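Local atomic coordinates of IPT/TIG domain-containing protein BACOVA_02650 (PDB entry 5E7G), a protein that binds xyloglucan at the bacterial cell surface, probably holding the polysaccharide before it is taken into the periplasm for degradation. Residues P4-I9 with I30-E35; G39-Y44 with E86-V91; N195-V200 with G219-E224; G320-V325 with E445-N450; Y330-S335 with V432-P437. All coordinates share one frame; numbering follows the deposited sequence.

Interaction 1: P4-I9 with I30-E35; sequences PVIHYI and IVVVGE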
# COMPACT_ATOMS: atom_id res chain seq x y z
N PRO A 4 -31.46 6.50 -56.04
CA PRO A 4 -30.12 6.79 -55.52
C PRO A 4 -29.41 5.53 -55.04
O PRO A 4 -30.06 4.58 -54.63
CB PRO A 4 -30.39 7.76 -54.37
CG PRO A 4 -31.76 7.45 -53.93
CD PRO A 4 -32.51 7.05 -55.17
N VAL A 5 -28.08 5.54 -55.10
CA VAL A 5 -27.29 4.37 -54.77
C VAL A 5 -26.00 4.80 -54.08
O VAL A 5 -25.50 5.90 -54.33
CB VAL A 5 -26.96 3.53 -56.03
CG1 VAL A 5 -25.98 2.40 -55.72
CG2 VAL A 5 -28.24 2.97 -56.63
N ILE A 6 -25.48 3.94 -53.21
CA ILE A 6 -24.19 4.16 -52.55
C ILE A 6 -23.29 2.97 -52.83
O ILE A 6 -23.64 1.84 -52.51
CB ILE A 6 -24.34 4.36 -51.03
CG1 ILE A 6 -25.17 5.61 -50.72
CG2 ILE A 6 -22.97 4.46 -50.35
CD1 ILE A 6 -25.60 5.71 -49.29
N HIS A 7 -22.12 3.24 -53.42
CA HIS A 7 -21.20 2.18 -53.80
C HIS A 7 -20.17 1.90 -52.71
O HIS A 7 -19.81 0.75 -52.46
CB HIS A 7 -20.50 2.54 -55.12
CG HIS A 7 -21.39 2.41 -56.33
ND1 HIS A 7 -21.55 3.43 -57.24
CD2 HIS A 7 -22.17 1.39 -56.76
CE1 HIS A 7 -22.39 3.04 -58.19
NE2 HIS A 7 -22.78 1.81 -57.92
N TYR A 8 -19.69 2.95 -52.05
CA TYR A 8 -18.69 2.80 -51.00
C TYR A 8 -18.49 4.12 -50.26
O TYR A 8 -19.06 5.15 -50.63
CB TYR A 8 -17.36 2.31 -51.59
CG TYR A 8 -16.62 3.35 -52.42
CD1 TYR A 8 -15.64 4.15 -51.85
CD2 TYR A 8 -16.89 3.51 -53.77
CE1 TYR A 8 -14.95 5.10 -52.60
CE2 TYR A 8 -16.21 4.46 -54.54
CZ TYR A 8 -15.24 5.25 -53.94
OH TYR A 8 -14.56 6.19 -54.68
N ILE A 9 -17.67 4.09 -49.21
CA ILE A 9 -17.36 5.28 -48.43
C ILE A 9 -15.85 5.41 -48.20
O ILE A 9 -15.21 4.48 -47.73
CB ILE A 9 -18.10 5.27 -47.08
CG1 ILE A 9 -19.61 5.35 -47.32
CG2 ILE A 9 -17.64 6.43 -46.20
CD1 ILE A 9 -20.44 5.17 -46.08
N ILE A 30 -15.99 12.05 -44.13
CA ILE A 30 -16.17 10.93 -45.04
C ILE A 30 -16.68 11.42 -46.39
O ILE A 30 -17.22 12.52 -46.51
CB ILE A 30 -17.14 9.87 -44.48
CG1 ILE A 30 -18.52 10.48 -44.20
CG2 ILE A 30 -16.56 9.23 -43.21
CD1 ILE A 30 -19.60 9.46 -43.84
N VAL A 31 -16.48 10.58 -47.41
CA VAL A 31 -17.01 10.82 -48.74
C VAL A 31 -17.90 9.67 -49.13
O VAL A 31 -17.43 8.53 -49.22
CB VAL A 31 -15.89 10.97 -49.79
CG1 VAL A 31 -16.49 11.09 -51.20
CG2 VAL A 31 -15.03 12.17 -49.48
N VAL A 32 -19.17 9.95 -49.36
CA VAL A 32 -20.11 8.94 -49.83
C VAL A 32 -20.12 8.96 -51.34
O VAL A 32 -20.48 9.98 -51.95
CB VAL A 32 -21.53 9.17 -49.28
CG1 VAL A 32 -22.45 8.02 -49.68
CG2 VAL A 32 -21.50 9.33 -47.76
N VAL A 33 -19.72 7.85 -51.95
CA VAL A 33 -19.66 7.73 -53.41
C VAL A 33 -20.76 6.82 -53.93
O VAL A 33 -20.98 5.72 -53.42
CB VAL A 33 -18.30 7.19 -53.87
CG1 VAL A 33 -18.26 7.04 -55.39
CG2 VAL A 33 -17.18 8.13 -53.40
N GLY A 34 -21.45 7.29 -54.97
CA GLY A 34 -22.53 6.54 -55.58
C GLY A 34 -23.12 7.26 -56.78
O GLY A 34 -22.41 7.96 -57.51
N GLU A 35 -24.43 7.09 -56.99
CA GLU A 35 -25.12 7.66 -58.14
C GLU A 35 -26.42 8.33 -57.74
O GLU A 35 -27.06 7.95 -56.76
CB GLU A 35 -25.41 6.57 -59.18
CG GLU A 35 -24.17 5.91 -59.75
CD GLU A 35 -24.51 4.74 -60.67
OE1 GLU A 35 -25.71 4.52 -60.95
OE2 GLU A 35 -23.57 4.03 -61.11

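Interaction 2: G39-Y44 with E86-V91; sequences GTQKVY and ETEHGV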
# COMPACT_ATOMS: atom_id res chain seq x y z
N GLY A 39 -29.57 15.51 -55.48
CA GLY A 39 -30.65 16.16 -54.75
C GLY A 39 -30.96 15.56 -53.39
O GLY A 39 -32.14 15.48 -53.02
N THR A 40 -29.94 15.15 -52.65
CA THR A 40 -30.16 14.72 -51.27
C THR A 40 -30.77 15.86 -50.45
O THR A 40 -30.32 17.00 -50.53
CB THR A 40 -28.86 14.25 -50.57
OG1 THR A 40 -27.96 15.35 -50.45
CG2 THR A 40 -28.19 13.15 -51.36
N GLN A 41 -31.81 15.54 -49.69
CA GLN A 41 -32.48 16.51 -48.83
C GLN A 41 -32.07 16.27 -47.38
O GLN A 41 -31.88 17.21 -46.61
CB GLN A 41 -34.00 16.40 -48.98
CG GLN A 41 -34.52 16.65 -50.39
CD GLN A 41 -34.57 18.13 -50.74
OE1 GLN A 41 -33.53 18.78 -50.88
NE2 GLN A 41 -35.78 18.67 -50.87
N LYS A 42 -31.94 14.99 -47.02
CA LYS A 42 -31.67 14.58 -45.65
C LYS A 42 -30.56 13.53 -45.60
O LYS A 42 -30.44 12.69 -46.49
CB LYS A 42 -32.94 14.01 -45.00
CG LYS A 42 -34.10 14.99 -44.90
CD LYS A 42 -33.84 16.08 -43.87
CE LYS A 42 -35.01 17.06 -43.78
NZ LYS A 42 -36.31 16.38 -43.43
N VAL A 43 -29.74 13.60 -44.55
CA VAL A 43 -28.77 12.55 -44.27
C VAL A 43 -28.92 12.06 -42.83
O VAL A 43 -29.15 12.86 -41.92
CB VAL A 43 -27.33 13.03 -44.48
CG1 VAL A 43 -26.34 11.90 -44.20
CG2 VAL A 43 -27.15 13.55 -45.89
N TYR A 44 -28.77 10.76 -42.65
CA TYR A 44 -28.86 10.15 -41.33
C TYR A 44 -27.71 9.18 -41.10
O TYR A 44 -27.31 8.48 -42.03
CB TYR A 44 -30.19 9.41 -41.15
CG TYR A 44 -31.42 10.17 -41.56
CD1 TYR A 44 -31.83 10.21 -42.88
CD2 TYR A 44 -32.21 10.82 -40.61
CE1 TYR A 44 -32.97 10.89 -43.25
CE2 TYR A 44 -33.35 11.50 -40.97
CZ TYR A 44 -33.73 11.53 -42.29
OH TYR A 44 -34.87 12.21 -42.66
N GLU A 86 -31.62 10.42 -48.21
CA GLU A 86 -32.92 10.67 -48.84
C GLU A 86 -32.80 11.77 -49.89
O GLU A 86 -32.37 12.89 -49.59
CB GLU A 86 -33.96 11.06 -47.79
CG GLU A 86 -34.40 9.92 -46.87
CD GLU A 86 -35.36 10.39 -45.78
OE1 GLU A 86 -35.63 11.61 -45.71
OE2 GLU A 86 -35.83 9.54 -45.00
N THR A 87 -33.17 11.44 -51.12
CA THR A 87 -33.18 12.43 -52.19
C THR A 87 -34.58 12.99 -52.29
O THR A 87 -35.40 12.79 -51.40
CB THR A 87 -32.74 11.84 -53.54
OG1 THR A 87 -33.67 10.84 -53.95
CG2 THR A 87 -31.35 11.22 -53.42
N GLU A 88 -34.83 13.72 -53.38
CA GLU A 88 -36.16 14.27 -53.62
C GLU A 88 -37.18 13.15 -53.68
O GLU A 88 -38.33 13.33 -53.26
CB GLU A 88 -36.17 15.07 -54.93
CG GLU A 88 -37.54 15.67 -55.29
CD GLU A 88 -38.06 16.60 -54.21
OE1 GLU A 88 -37.28 17.45 -53.72
OE2 GLU A 88 -39.26 16.48 -53.84
N HIS A 89 -36.76 11.98 -54.17
CA HIS A 89 -37.70 10.89 -54.43
C HIS A 89 -37.28 9.53 -53.86
O HIS A 89 -38.11 8.78 -53.37
CB HIS A 89 -37.91 10.76 -55.94
CG HIS A 89 -38.89 9.70 -56.33
ND1 HIS A 89 -40.19 9.68 -55.85
CD2 HIS A 89 -38.77 8.61 -57.13
CE1 HIS A 89 -40.82 8.63 -56.35
NE2 HIS A 89 -39.98 7.97 -57.13
N GLY A 90 -35.99 9.22 -53.94
CA GLY A 90 -35.50 7.91 -53.53
C GLY A 90 -34.87 7.86 -52.15
O GLY A 90 -34.74 8.88 -51.46
N VAL A 91 -34.47 6.66 -51.74
CA VAL A 91 -33.77 6.45 -50.49
C VAL A 91 -32.68 5.41 -50.69
O VAL A 91 -32.88 4.42 -51.38
CB VAL A 91 -34.70 5.98 -49.36
CG1 VAL A 91 -33.93 5.88 -48.06
CG2 VAL A 91 -35.88 6.92 -49.21

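Interaction 3: N195-V200 with G219-E224; sequences NGPKPV and GQNFIE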
# COMPACT_ATOMS: atom_id res chain seq x y z
N ASN A 195 -4.89 -16.06 -6.82
CA ASN A 195 -4.66 -15.92 -5.38
C ASN A 195 -4.47 -14.47 -4.94
O ASN A 195 -4.30 -14.19 -3.76
CB ASN A 195 -3.44 -16.75 -4.97
CG ASN A 195 -3.74 -18.22 -4.92
OD1 ASN A 195 -4.84 -18.63 -4.54
ND2 ASN A 195 -2.78 -19.04 -5.32
N GLY A 196 -4.50 -13.56 -5.90
CA GLY A 196 -4.41 -12.14 -5.59
C GLY A 196 -2.97 -11.70 -5.44
O GLY A 196 -2.04 -12.49 -5.65
N PRO A 197 -2.78 -10.43 -5.07
CA PRO A 197 -1.45 -9.82 -4.93
C PRO A 197 -0.71 -10.32 -3.69
O PRO A 197 -1.36 -10.71 -2.72
CB PRO A 197 -1.76 -8.33 -4.82
CG PRO A 197 -3.11 -8.29 -4.18
CD PRO A 197 -3.85 -9.49 -4.71
N LYS A 198 0.62 -10.30 -3.75
CA LYS A 198 1.45 -10.67 -2.61
C LYS A 198 1.10 -9.79 -1.42
O LYS A 198 0.81 -8.60 -1.60
CB LYS A 198 2.95 -10.54 -2.93
CG LYS A 198 3.43 -11.42 -4.07
CD LYS A 198 4.90 -11.83 -3.90
CE LYS A 198 5.83 -10.62 -3.90
NZ LYS A 198 7.24 -10.99 -3.60
N PRO A 199 1.12 -10.36 -0.20
CA PRO A 199 0.93 -9.49 0.96
C PRO A 199 2.07 -8.49 1.08
O PRO A 199 3.14 -8.71 0.51
CB PRO A 199 0.90 -10.47 2.14
CG PRO A 199 1.73 -11.62 1.67
CD PRO A 199 1.48 -11.73 0.19
N VAL A 200 1.83 -7.40 1.80
CA VAL A 200 2.82 -6.35 1.98
C VAL A 200 2.87 -5.96 3.45
O VAL A 200 1.84 -6.00 4.14
CB VAL A 200 2.50 -5.11 1.13
CG1 VAL A 200 3.59 -4.06 1.26
CG2 VAL A 200 2.30 -5.51 -0.33
N GLY A 219 -0.06 -3.59 7.12
CA GLY A 219 0.18 -3.94 5.73
C GLY A 219 -1.10 -4.09 4.94
O GLY A 219 -2.11 -3.44 5.23
N GLN A 220 -1.06 -4.96 3.94
CA GLN A 220 -2.21 -5.17 3.05
C GLN A 220 -2.21 -6.61 2.50
O GLN A 220 -1.17 -7.26 2.39
CB GLN A 220 -2.20 -4.14 1.91
CG GLN A 220 -0.83 -3.90 1.27
CD GLN A 220 -0.70 -2.55 0.56
OE1 GLN A 220 -0.23 -1.57 1.15
NE2 GLN A 220 -1.07 -2.49 -0.71
N ASN A 221 -3.42 -7.10 2.21
CA ASN A 221 -3.62 -8.45 1.67
C ASN A 221 -3.23 -9.54 2.67
O ASN A 221 -2.72 -10.58 2.28
CB ASN A 221 -2.82 -8.64 0.37
CG ASN A 221 -3.00 -7.49 -0.59
OD1 ASN A 221 -4.09 -6.93 -0.71
ND2 ASN A 221 -1.93 -7.13 -1.29
N PHE A 222 -3.47 -9.29 3.95
CA PHE A 222 -3.30 -10.33 4.95
C PHE A 222 -4.53 -11.25 4.92
O PHE A 222 -5.37 -11.21 5.82
CB PHE A 222 -3.09 -9.71 6.34
CG PHE A 222 -1.81 -8.94 6.48
CD1 PHE A 222 -0.69 -9.24 5.72
CD2 PHE A 222 -1.71 -7.90 7.40
CE1 PHE A 222 0.49 -8.53 5.86
CE2 PHE A 222 -0.53 -7.18 7.55
CZ PHE A 222 0.57 -7.50 6.78
N ILE A 223 -4.60 -12.06 3.88
CA ILE A 223 -5.76 -12.90 3.62
C ILE A 223 -5.43 -14.36 3.88
O ILE A 223 -4.54 -14.93 3.23
CB ILE A 223 -6.24 -12.74 2.16
CG1 ILE A 223 -6.58 -11.28 1.86
CG2 ILE A 223 -7.45 -13.63 1.89
CD1 ILE A 223 -6.53 -10.94 0.37
N GLU A 224 -6.15 -14.96 4.82
CA GLU A 224 -5.93 -16.35 5.21
C GLU A 224 -4.46 -16.55 5.55
O GLU A 224 -3.75 -17.34 4.92
CB GLU A 224 -6.38 -17.30 4.09
CG GLU A 224 -7.90 -17.30 3.89
CD GLU A 224 -8.38 -18.29 2.83
OE1 GLU A 224 -7.62 -19.20 2.45
OE2 GLU A 224 -9.53 -18.14 2.36

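Interaction 4: G320-V325 with E445-N450; sequences GITGTV and EVYFDN. With CA (calcium ion), chain C.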
# COMPACT_ATOMS: atom_id res chain seq x y z
N GLY A 320 13.38 2.10 36.26
CA GLY A 320 12.18 2.76 36.72
C GLY A 320 12.42 4.17 37.25
O GLY A 320 13.24 4.39 38.14
N ILE A 321 11.68 5.12 36.68
CA ILE A 321 11.67 6.48 37.18
C ILE A 321 10.25 6.84 37.58
O ILE A 321 9.41 7.11 36.72
CB ILE A 321 12.20 7.47 36.13
CG1 ILE A 321 13.70 7.23 35.93
CG2 ILE A 321 11.92 8.91 36.54
CD1 ILE A 321 14.32 8.08 34.84
N THR A 322 10.00 6.83 38.89
CA THR A 322 8.65 6.98 39.41
C THR A 322 8.62 7.83 40.67
O THR A 322 9.59 7.86 41.43
CB THR A 322 8.02 5.61 39.74
OG1 THR A 322 8.55 5.13 40.99
CG2 THR A 322 8.31 4.60 38.63
N GLY A 323 7.49 8.49 40.91
CA GLY A 323 7.30 9.29 42.10
C GLY A 323 6.58 10.58 41.77
O GLY A 323 6.03 10.72 40.67
N THR A 324 6.57 11.50 42.72
CA THR A 324 5.98 12.82 42.50
C THR A 324 7.08 13.88 42.44
O THR A 324 7.98 13.90 43.27
CB THR A 324 4.98 13.20 43.60
OG1 THR A 324 4.01 12.15 43.75
CG2 THR A 324 4.26 14.50 43.25
N VAL A 325 6.97 14.75 41.44
CA VAL A 325 7.96 15.81 41.20
C VAL A 325 7.37 17.17 41.53
O VAL A 325 6.34 17.55 40.96
CB VAL A 325 8.43 15.85 39.73
CG1 VAL A 325 9.84 16.43 39.65
CG2 VAL A 325 8.39 14.48 39.10
N GLU A 445 5.02 7.61 36.47
CA GLU A 445 5.54 6.26 36.59
C GLU A 445 5.96 5.77 35.21
O GLU A 445 5.12 5.43 34.38
CB GLU A 445 4.50 5.33 37.21
CG GLU A 445 5.03 3.96 37.53
CD GLU A 445 3.98 3.04 38.10
OE1 GLU A 445 2.81 3.48 38.20
OE2 GLU A 445 4.31 1.89 38.44
N VAL A 446 7.27 5.77 34.97
CA VAL A 446 7.81 5.44 33.65
C VAL A 446 8.93 4.40 33.75
O VAL A 446 9.75 4.44 34.67
CB VAL A 446 8.34 6.70 32.94
CG1 VAL A 446 8.85 6.36 31.55
CG2 VAL A 446 7.25 7.76 32.87
N TYR A 447 8.96 3.47 32.80
CA TYR A 447 9.96 2.41 32.78
C TYR A 447 10.66 2.38 31.43
O TYR A 447 10.05 2.68 30.41
CB TYR A 447 9.33 1.05 33.09
CG TYR A 447 8.67 0.99 34.44
CD1 TYR A 447 9.39 0.66 35.58
CD2 TYR A 447 7.31 1.27 34.58
CE1 TYR A 447 8.78 0.60 36.83
CE2 TYR A 447 6.69 1.22 35.82
CZ TYR A 447 7.43 0.89 36.94
OH TYR A 447 6.82 0.84 38.18
N PHE A 448 11.94 2.00 31.45
CA PHE A 448 12.78 1.97 30.25
C PHE A 448 13.54 0.66 30.13
O PHE A 448 13.98 0.11 31.14
CB PHE A 448 13.81 3.11 30.27
CG PHE A 448 13.22 4.49 30.27
CD1 PHE A 448 12.97 5.15 31.46
CD2 PHE A 448 12.95 5.15 29.08
CE1 PHE A 448 12.45 6.44 31.46
CE2 PHE A 448 12.43 6.43 29.08
CZ PHE A 448 12.18 7.07 30.27
N ASP A 449 13.76 0.19 28.91
CA ASP A 449 14.57 -1.01 28.69
C ASP A 449 15.05 -1.09 27.25
O ASP A 449 14.47 -0.49 26.35
CB ASP A 449 13.76 -2.26 29.06
CG ASP A 449 14.62 -3.43 29.54
OD1 ASP A 449 15.84 -3.44 29.28
OD2 ASP A 449 14.07 -4.37 30.17
N ASN A 450 16.11 -1.86 27.04
CA ASN A 450 16.58 -2.23 25.70
C ASN A 450 16.97 -1.03 24.81
O ASN A 450 16.57 -0.95 23.64
CB ASN A 450 15.53 -3.08 25.00
CG ASN A 450 15.35 -4.45 25.66
OD1 ASN A 450 16.31 -5.00 26.21
ND2 ASN A 450 14.14 -4.99 25.62
CA CA C . 16.11 -5.50 30.45
O HOH W 1 16.33 -6.46 28.28

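Interaction 5: Y330-S335 with V432-P437; sequences YWWKQS and VYATNP. With BGC (beta-D-glucopyranose), chain B.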
# COMPACT_ATOMS: atom_id res chain seq x y z
N TYR A 330 14.67 20.93 38.81
CA TYR A 330 15.62 20.76 37.71
C TYR A 330 16.69 19.72 38.01
O TYR A 330 17.66 19.56 37.26
CB TYR A 330 16.25 22.11 37.35
CG TYR A 330 15.24 23.12 36.87
CD1 TYR A 330 14.82 23.13 35.55
CD2 TYR A 330 14.67 24.03 37.74
CE1 TYR A 330 13.88 24.04 35.10
CE2 TYR A 330 13.73 24.95 37.30
CZ TYR A 330 13.33 24.95 35.98
OH TYR A 330 12.39 25.85 35.53
N TRP A 331 16.51 18.99 39.11
CA TRP A 331 17.33 17.82 39.41
C TRP A 331 16.59 16.86 40.34
O TRP A 331 16.70 16.94 41.56
CB TRP A 331 18.66 18.22 40.03
CG TRP A 331 19.54 17.05 40.32
CD1 TRP A 331 19.74 16.44 41.52
CD2 TRP A 331 20.33 16.32 39.37
NE1 TRP A 331 20.61 15.39 41.39
CE2 TRP A 331 20.99 15.29 40.08
CE3 TRP A 331 20.55 16.44 37.99
CZ2 TRP A 331 21.85 14.39 39.46
CZ3 TRP A 331 21.41 15.55 37.38
CH2 TRP A 331 22.05 14.54 38.11
N TRP A 332 15.84 15.93 39.74
CA TRP A 332 14.98 15.03 40.49
C TRP A 332 15.55 13.61 40.48
O TRP A 332 16.41 13.29 41.30
CB TRP A 332 13.56 15.07 39.91
CG TRP A 332 12.58 14.17 40.61
CD1 TRP A 332 12.35 14.09 41.95
CD2 TRP A 332 11.71 13.22 39.99
NE1 TRP A 332 11.38 13.15 42.21
CE2 TRP A 332 10.97 12.60 41.02
CE3 TRP A 332 11.47 12.83 38.67
CZ2 TRP A 332 10.02 11.62 40.78
CZ3 TRP A 332 10.52 11.85 38.43
CH2 TRP A 332 9.81 11.26 39.47
N LYS A 333 15.10 12.79 39.54
CA LYS A 333 15.51 11.39 39.47
C LYS A 333 16.19 11.10 38.14
O LYS A 333 15.85 11.69 37.11
CB LYS A 333 14.31 10.46 39.69
CG LYS A 333 13.83 10.43 41.13
CD LYS A 333 12.73 9.41 41.35
CE LYS A 333 12.43 9.27 42.84
NZ LYS A 333 11.30 8.33 43.10
N GLN A 334 17.16 10.19 38.16
CA GLN A 334 17.96 9.93 36.97
C GLN A 334 18.75 8.64 37.09
O GLN A 334 18.90 8.09 38.19
CB GLN A 334 18.91 11.12 36.72
CG GLN A 334 19.99 11.32 37.79
CD GLN A 334 19.44 11.79 39.13
OE1 GLN A 334 19.71 11.20 40.17
NE2 GLN A 334 18.66 12.87 39.09
N SER A 335 19.26 8.18 35.96
CA SER A 335 20.17 7.03 35.91
C SER A 335 21.38 7.34 35.04
O SER A 335 21.25 7.64 33.86
CB SER A 335 19.46 5.80 35.37
OG SER A 335 20.39 4.76 35.07
N VAL A 432 19.99 9.12 31.60
CA VAL A 432 18.59 9.46 31.48
C VAL A 432 18.21 10.28 32.71
O VAL A 432 18.38 9.82 33.84
CB VAL A 432 17.71 8.20 31.37
CG1 VAL A 432 16.23 8.57 31.32
CG2 VAL A 432 18.11 7.41 30.12
N TYR A 433 17.73 11.50 32.49
CA TYR A 433 17.48 12.43 33.59
C TYR A 433 16.06 12.93 33.53
O TYR A 433 15.63 13.44 32.49
CB TYR A 433 18.46 13.62 33.52
CG TYR A 433 19.91 13.22 33.42
CD1 TYR A 433 20.48 12.90 32.20
CD2 TYR A 433 20.72 13.17 34.56
CE1 TYR A 433 21.82 12.53 32.10
CE2 TYR A 433 22.06 12.80 34.47
CZ TYR A 433 22.60 12.48 33.24
OH TYR A 433 23.93 12.11 33.13
N ALA A 434 15.33 12.77 34.63
CA ALA A 434 13.96 13.25 34.75
C ALA A 434 13.91 14.56 35.55
O ALA A 434 14.50 14.66 36.63
CB ALA A 434 13.08 12.20 35.40
N THR A 435 13.20 15.55 35.02
CA THR A 435 13.05 16.84 35.68
C THR A 435 11.64 17.37 35.45
O THR A 435 10.91 16.82 34.63
CB THR A 435 14.06 17.87 35.14
OG1 THR A 435 13.78 18.12 33.76
CG2 THR A 435 15.49 17.36 35.29
N ASN A 436 11.28 18.42 36.18
CA ASN A 436 9.97 19.07 36.02
C ASN A 436 10.08 20.60 35.93
O ASN A 436 10.01 21.29 36.94
CB ASN A 436 9.05 18.68 37.18
CG ASN A 436 7.61 19.14 36.97
OD1 ASN A 436 7.19 19.43 35.85
ND2 ASN A 436 6.85 19.21 38.05
N PRO A 437 10.26 21.12 34.71
CA PRO A 437 10.25 22.58 34.51
C PRO A 437 8.84 23.17 34.54
O PRO A 437 8.67 24.38 34.35
CB PRO A 437 10.87 22.75 33.12
CG PRO A 437 10.57 21.48 32.42
CD PRO A 437 10.64 20.41 33.48
C2 BGC B . 23.95 18.34 41.06
C3 BGC B . 23.05 19.04 40.11
C4 BGC B . 23.64 19.24 38.79
C5 BGC B . 24.33 18.03 38.28
C6 BGC B . 25.14 18.37 37.07
C1 BGC B . 24.54 17.02 40.51
O2 BGC B . 23.24 18.03 42.26
O3 BGC B . 22.64 20.36 40.62
O4 BGC B . 22.56 19.55 37.84
O5 BGC B . 25.25 17.36 39.21
O6 BGC B . 24.35 18.02 35.96

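Interaction 1: P4-I9 with I30-E35
The carbonyl O of Val33 takes two backbone N-H groups, from His7 N at 2.7 Å and more weakly from Tyr8 N at 3.3 Å, and so marks a classic beta bulge between antiparallel edge strand 5-10 and strand 29-35 of the first Ig-like IPT/TIG domain. Beside the bulge, the Tyr8 ring lies with one face over Val33, whose CB sits 3.8 Å from the ring centroid in a CH-pi contact. That ring gets there because CG stands between the backbone N and the carbonyl carbon (chi1 71°). On the other face of the sheet, Ile6 CG2 meets Val32 CG1 at 3.7 Å, with CG1 and CD1 of the same isoleucine almost as near. Ile85 and Tyr94 of the second sheet cover Ile6, which places this face in the interior of the sandwich. Cut back to alanine, Ile6 is likely to leave a gap over Val32 CG1 and to lose its packing on Ile85 and Tyr94. Gly34, opposite Ile6, has no side chain, and a CB there would run into Val5 O. Near the end of the pairing, the Glu35 carboxylate meets the His7 ring at its edge, Glu35 OE2 being 3.3 Å from His7 CE1, the two planes 74° apart.

Interaction 2: G39-Y44 with E86-V91
A classic beta bulge joins the two segments: Gln41 and Lys42 both turn their backbone N-H toward the carbonyl O of Glu86. Gln41 N makes the short bond, 2.7 Å to Glu86 O, and Lys42 N a weak one at 3.3 Å; Glu86 N answers with 3.1 Å to Lys42 O. These bonds tie the start of strand 42-45 to the end of strand 82-86, neighbours in the four-stranded sheet of the first IPT/TIG domain. On the face with Lys42, Glu86 stretches its extended side chain across to Tyr44, and its carboxylate comes to the edge of the ring, OE1 in the ring plane, with planes 64° apart. The Tyr44 OH lies 3.2 Å from Glu86 OE1, while OE2 has a long, weak ion pair with Arg84. Lys42 CB passes Glu86 OE1 at 3.7 Å. Past the strand, the chain folds back in an ST motif, where Thr87 OG1 accepts from Gly90 N at 2.8 Å; Thr87 CB meanwhile rests 3.7 Å from Gly39 O.

Interaction 3: N195-V200 with G219-E224
Val200 and Gln220 form an antiparallel hydrogen-bonded pair, Val200 N to Gln220 O and Gln220 N to Val200 O both at 3.1 Å, at the point where the third IPT/TIG domain begins its first sheet. Just beyond, 219-224 leaves the strand, and Phe222 sits at the centre of an inverse gamma turn. Gly219 suits this register: a CB there would collide with Val200 O. On one side of the pair, Val200 CB and Gln220 CG run side by side 3.5 Å apart. Asn221 reaches the incoming linker, its ND2 donating to Lys198 O at 3.1 Å. Lys198 O lies close to the Asn221 amide plane, but ND2 stands 46° out of the Lys198 carbonyl plane, not on a lone pair. With its CG turned anti to the carbonyl carbon (chi1 -47°), Asn221 also lies against Pro197; the two side chains cross at about a right angle, Pro197 CG 3.3 Å from Asn221 ND2. The Phe222 ring edge meets Pro199 CB, and Val266 of the other sheet also touches the ring. Without the amide, as in an alanine here, Lys198 O is likely to lose this donor and Pro197 CG its packing partner. Neither Pro197 nor Pro199 has an N-H to give, so before Val200 the polar tie from this linker to 219-224 runs through the Lys198 carbonyl and the Asn221 amide.

Interaction 4: G320-V325 with E445-N450
Gly320 lies against the ring of Tyr447, its CA 3.7 Å from Tyr447 CD1, and a CB on this glycine would come tight against that ring. Ile321 and Val446 form the antiparallel hydrogen-bonded pair: Ile321 N to Val446 O is 2.9 Å and nearly straight, while Val446 N to Ile321 O is 3.1 Å, its donor 39° above the carbonyl plane. On the face with Gly320, Thr322 and Glu445 run side by side, methyl CG2 of Thr322 3.5 Å from Glu445 CG. Glu445 stays extended with CG opposite the backbone N (chi1 -173°), which carries its carboxylate to the edge of the Tyr447 ring; Tyr447 OH donates to Glu445 OE2 at 2.7 Å, meeting the anti lone pair of that oxygen. Both strands belong to an antiparallel sheet of the xyloglucan-binding domain, where 442-455 also pairs with 356-364. On the opposite face Ile321 CD1 approaches Phe448 CE1 at 4.2 Å, and Phe373 meets the Phe448 ring edge-to-face. Further along the same strand, Asp449 holds a calcium ion with both carboxylate oxygens, Asp449 OD1 at 2.4 Å from the calcium, among ligands that include Asn288, Asp290, Asn315 and Thr317. A water on the same ion donates to Asn450 OD1.

Interaction 5: Y330-S335 with V432-P437
The shortest polar bonds are Ser335 N to Val432 O and Ala434 N to Lys333 O, both 2.8 Å, the second nearly straight at the acceptor. With Val432 N to Ser335 O they join strands 329-338 and 429-436, antiparallel neighbours in the five-stranded sheet that carries the glycan pocket. Gln334 and Tyr433 face one another between those bonds, Gln334 CB 3.5 Å from Tyr433 CD2. The bent chain of Gln334 brings NE2 under one face of the Trp331 indole, while its OE1 accepts from Asp299 N. On the opposite face of that indole lies the glucose, C3 3.9 Å above the plane and offset toward the rim. Trp331 swings CG opposite its backbone N (chi1 -179°), which brings the six-membered ring rim to rim with Tyr433, planes at 41°, Trp331 CZ3 3.8 Å from Tyr433 CD2. Trp332 turns to the other side of the sheet and presents its edge to Ala434, Trp332 CE3 3.7 Å from Ala434 CB. At the corner, Tyr330 CE1 rests 3.8 Å from Pro437 CB, and this tyrosine touches another glucose. An indole backed by an amide and flanked by a second ring suits the C-H-lined faces of a glucan backbone, while its N-H makes a weak bond to a xylose.

How the interactions relate
Along the chain, interactions 1, 2 and 3 follow in series, and interaction 5 falls within the span bracketed by interaction 4. Interactions 1 and 2 lie in the two sheets of the first IPT/TIG domain, centres about 13 Å apart, and touch where Pro4 packs on Thr87 and Gly90. Interaction 3, at the entrance to the third such domain, is about 59 Å from interaction 1 and about 40 Å from interaction 4, centre to centre. Interactions 4 and 5, their centres about 11 Å apart, share the xyloglucan-binding domain; Trp332 packs on Val325 and Lys333 probably hydrogen-bonds to Thr322 between them. The centre of interaction 5, which carries the glycan platform, is thus about 96 Å from that of interaction 1, toward the far end of an elongated chain of domains.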